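PDB 1YVI: histidine-containing phosphotransfer protein 2 from Oryza sativa, which relays phosphoryl groups from cytokinin sensor histidine kinases to response regulators, acting as a positive regulator of the cytokinin signalling pathway. Local coordinates for residues K95-Q100 with L117-N122. Numbering follows the deposited sequence.
Sequences KFTCMQ and LAVVRN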
loop_
_atom_site.group_PDB
_atom_site.type_symbol
_atom_site.label_atom_id
_atom_site.label_comp_id
_atom_site.label_asym_id
_atom_site.label_seq_id
_atom_site.Cartn_x
_atom_site.Cartn_y
_atom_site.Cartn_z
ATOM N N LYS A 95 -4.956 -1.278 -4.619
ATOM C CA LYS A 95 -5.164 -2.280 -5.667
ATOM C C LYS A 95 -6.304 -1.864 -6.623
ATOM O O LYS A 95 -6.145 -1.956 -7.846
ATOM C CB LYS A 95 -5.435 -3.682 -5.019
ATOM C CG LYS A 95 -5.732 -4.734 -6.047
ATOM C CD LYS A 95 -6.260 -6.020 -5.435
ATOM C CE LYS A 95 -7.693 -5.836 -4.954
ATOM N NZ LYS A 95 -8.086 -6.940 -4.020
ATOM N N PHE A 96 -7.466 -1.470 -6.102
ATOM C CA PHE A 96 -8.572 -1.147 -7.005
ATOM C C PHE A 96 -8.298 0.071 -7.854
ATOM O O PHE A 96 -8.684 0.091 -9.021
ATOM C CB PHE A 96 -9.914 -1.008 -6.289
ATOM C CG PHE A 96 -10.326 -2.244 -5.583
ATOM C CD1 PHE A 96 -10.211 -3.451 -6.206
ATOM C CD2 PHE A 96 -10.779 -2.196 -4.283
ATOM C CE1 PHE A 96 -10.556 -4.627 -5.539
ATOM C CE2 PHE A 96 -11.129 -3.363 -3.636
ATOM C CZ PHE A 96 -11.009 -4.559 -4.268
ATOM N N THR A 97 -7.573 1.034 -7.297
ATOM C CA THR A 97 -7.185 2.256 -8.075
ATOM C C THR A 97 -6.261 1.872 -9.230
ATOM O O THR A 97 -6.450 2.331 -10.365
ATOM C CB THR A 97 -6.586 3.269 -7.129
ATOM O OG1 THR A 97 -7.593 3.625 -6.153
ATOM C CG2 THR A 97 -6.148 4.522 -7.899
ATOM N N CYS A 98 -5.292 0.982 -8.962
ATOM C CA CYS A 98 -4.402 0.437 -10.046
ATOM C C CYS A 98 -5.168 -0.259 -11.187
ATOM O O CYS A 98 -4.799 -0.165 -12.362
ATOM C CB CYS A 98 -3.361 -0.564 -9.458
ATOM S SG CYS A 98 -2.150 0.363 -8.448
ATOM N N MET A 99 -6.206 -1.000 -10.817
ATOM C CA MET A 99 -7.054 -1.679 -11.779
ATOM C C MET A 99 -7.662 -0.701 -12.757
ATOM O O MET A 99 -7.630 -0.907 -13.985
ATOM C CB MET A 99 -8.123 -2.463 -11.028
ATOM C CG MET A 99 -7.539 -3.747 -10.449
ATOM S SD MET A 99 -8.599 -4.651 -9.313
ATOM C CE MET A 99 -9.894 -5.237 -10.388
ATOM N N GLN A 100 -8.176 0.394 -12.226
ATOM C CA GLN A 100 -8.879 1.390 -13.058
ATOM C C GLN A 100 -7.833 2.109 -13.924
ATOM O O GLN A 100 -8.058 2.487 -15.069
ATOM C CB GLN A 100 -9.580 2.409 -12.121
ATOM C CG GLN A 100 -10.257 3.581 -12.865
ATOM C CD GLN A 100 -11.588 4.045 -12.238
ATOM O OE1 GLN A 100 -11.684 4.343 -11.032
ATOM N NE2 GLN A 100 -12.621 4.127 -13.074
ATOM N N LEU A 117 -2.678 8.602 -10.720
ATOM C CA LEU A 117 -1.536 8.490 -9.821
ATOM C C LEU A 117 -1.751 9.330 -8.575
ATOM O O LEU A 117 -1.372 8.900 -7.464
ATOM C CB LEU A 117 -0.227 8.890 -10.499
ATOM C CG LEU A 117 1.057 8.505 -9.706
ATOM C CD1 LEU A 117 1.155 6.939 -9.568
ATOM C CD2 LEU A 117 2.224 9.117 -10.523
ATOM N N ALA A 118 -2.403 10.492 -8.727
ATOM C CA ALA A 118 -2.743 11.270 -7.531
ATOM C C ALA A 118 -3.671 10.479 -6.588
ATOM O O ALA A 118 -3.502 10.526 -5.364
ATOM C CB ALA A 118 -3.378 12.628 -7.929
ATOM N N VAL A 119 -4.661 9.755 -7.141
ATOM C CA VAL A 119 -5.531 8.907 -6.308
ATOM C C VAL A 119 -4.689 7.756 -5.677
ATOM O O VAL A 119 -4.922 7.344 -4.504
ATOM C CB VAL A 119 -6.796 8.356 -7.127
ATOM C CG1 VAL A 119 -7.688 7.461 -6.246
ATOM C CG2 VAL A 119 -7.646 9.572 -7.806
ATOM N N VAL A 120 -3.767 7.199 -6.459
ATOM C CA VAL A 120 -2.870 6.165 -5.897
ATOM C C VAL A 120 -2.153 6.738 -4.662
ATOM O O VAL A 120 -2.069 6.105 -3.583
ATOM C CB VAL A 120 -1.875 5.614 -6.917
ATOM C CG1 VAL A 120 -0.777 4.672 -6.201
ATOM C CG2 VAL A 120 -2.598 4.816 -8.039
ATOM N N ARG A 121 -1.686 7.971 -4.775
ATOM C CA ARG A 121 -0.976 8.561 -3.656
ATOM C C ARG A 121 -1.943 8.728 -2.492
ATOM O O ARG A 121 -1.602 8.380 -1.352
ATOM C CB ARG A 121 -0.429 9.919 -4.061
ATOM C CG ARG A 121 0.873 9.839 -4.803
ATOM C CD ARG A 121 1.510 11.266 -4.884
ATOM N NE ARG A 121 2.596 11.185 -5.839
ATOM C CZ ARG A 121 2.483 11.475 -7.147
ATOM N NH1 ARG A 121 1.336 11.926 -7.638
ATOM N NH2 ARG A 121 3.550 11.354 -7.940
ATOM N N ASN A 122 -3.167 9.216 -2.775
ATOM C CA ASN A 122 -4.180 9.416 -1.678
ATOM C C ASN A 122 -4.365 8.105 -0.892
ATOM O O ASN A 122 -4.261 8.092 0.344
ATOM C CB ASN A 122 -5.522 9.867 -2.257
ATOM C CG ASN A 122 -5.442 11.280 -2.856
ATOM O OD1 ASN A 122 -4.424 11.967 -2.709
ATOM N ND2 ASN A 122 -6.506 11.694 -3.545
#
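The methyl group of T97 fits between two valines of the antiparallel helix opposite: T97 CG2 lies 3.6 Å from V120 CG2 and 3.7 Å from V119 CG1. It reaches them because a chi1 of -61° sets OG1 beside the backbone N and leaves CG2 anti to it, extending from a CB that already points at the other helix. V119 offers the branch anti to its own N (chi1 179°), whereas V120 presents the one beside its N, so adjacent valines meet the same methyl through different branches. C98 adds a looser apolar contact, its SG 4.5 Å from V120 CG2.

T97 OG1 merely packs against V119 CG1, at 3.8 Å, and its hydrogen bonds are made with D123, the residue following 117-122, and with the carbonyl of K93 one turn earlier. The D123 bond thus ties the two helices beside the apolar patch.

At T97 and V120 the CA atoms are 6.2 Å apart, and the segment axes run 174° to each other. This is the pairing of helices 92-106 and 110-142 in the HPt four-helix bundle; inward, C98 and V120 pack on helix 72-89, which carries the predicted phosphorylation site H80, and V120 also touches I58 of helix 42-65.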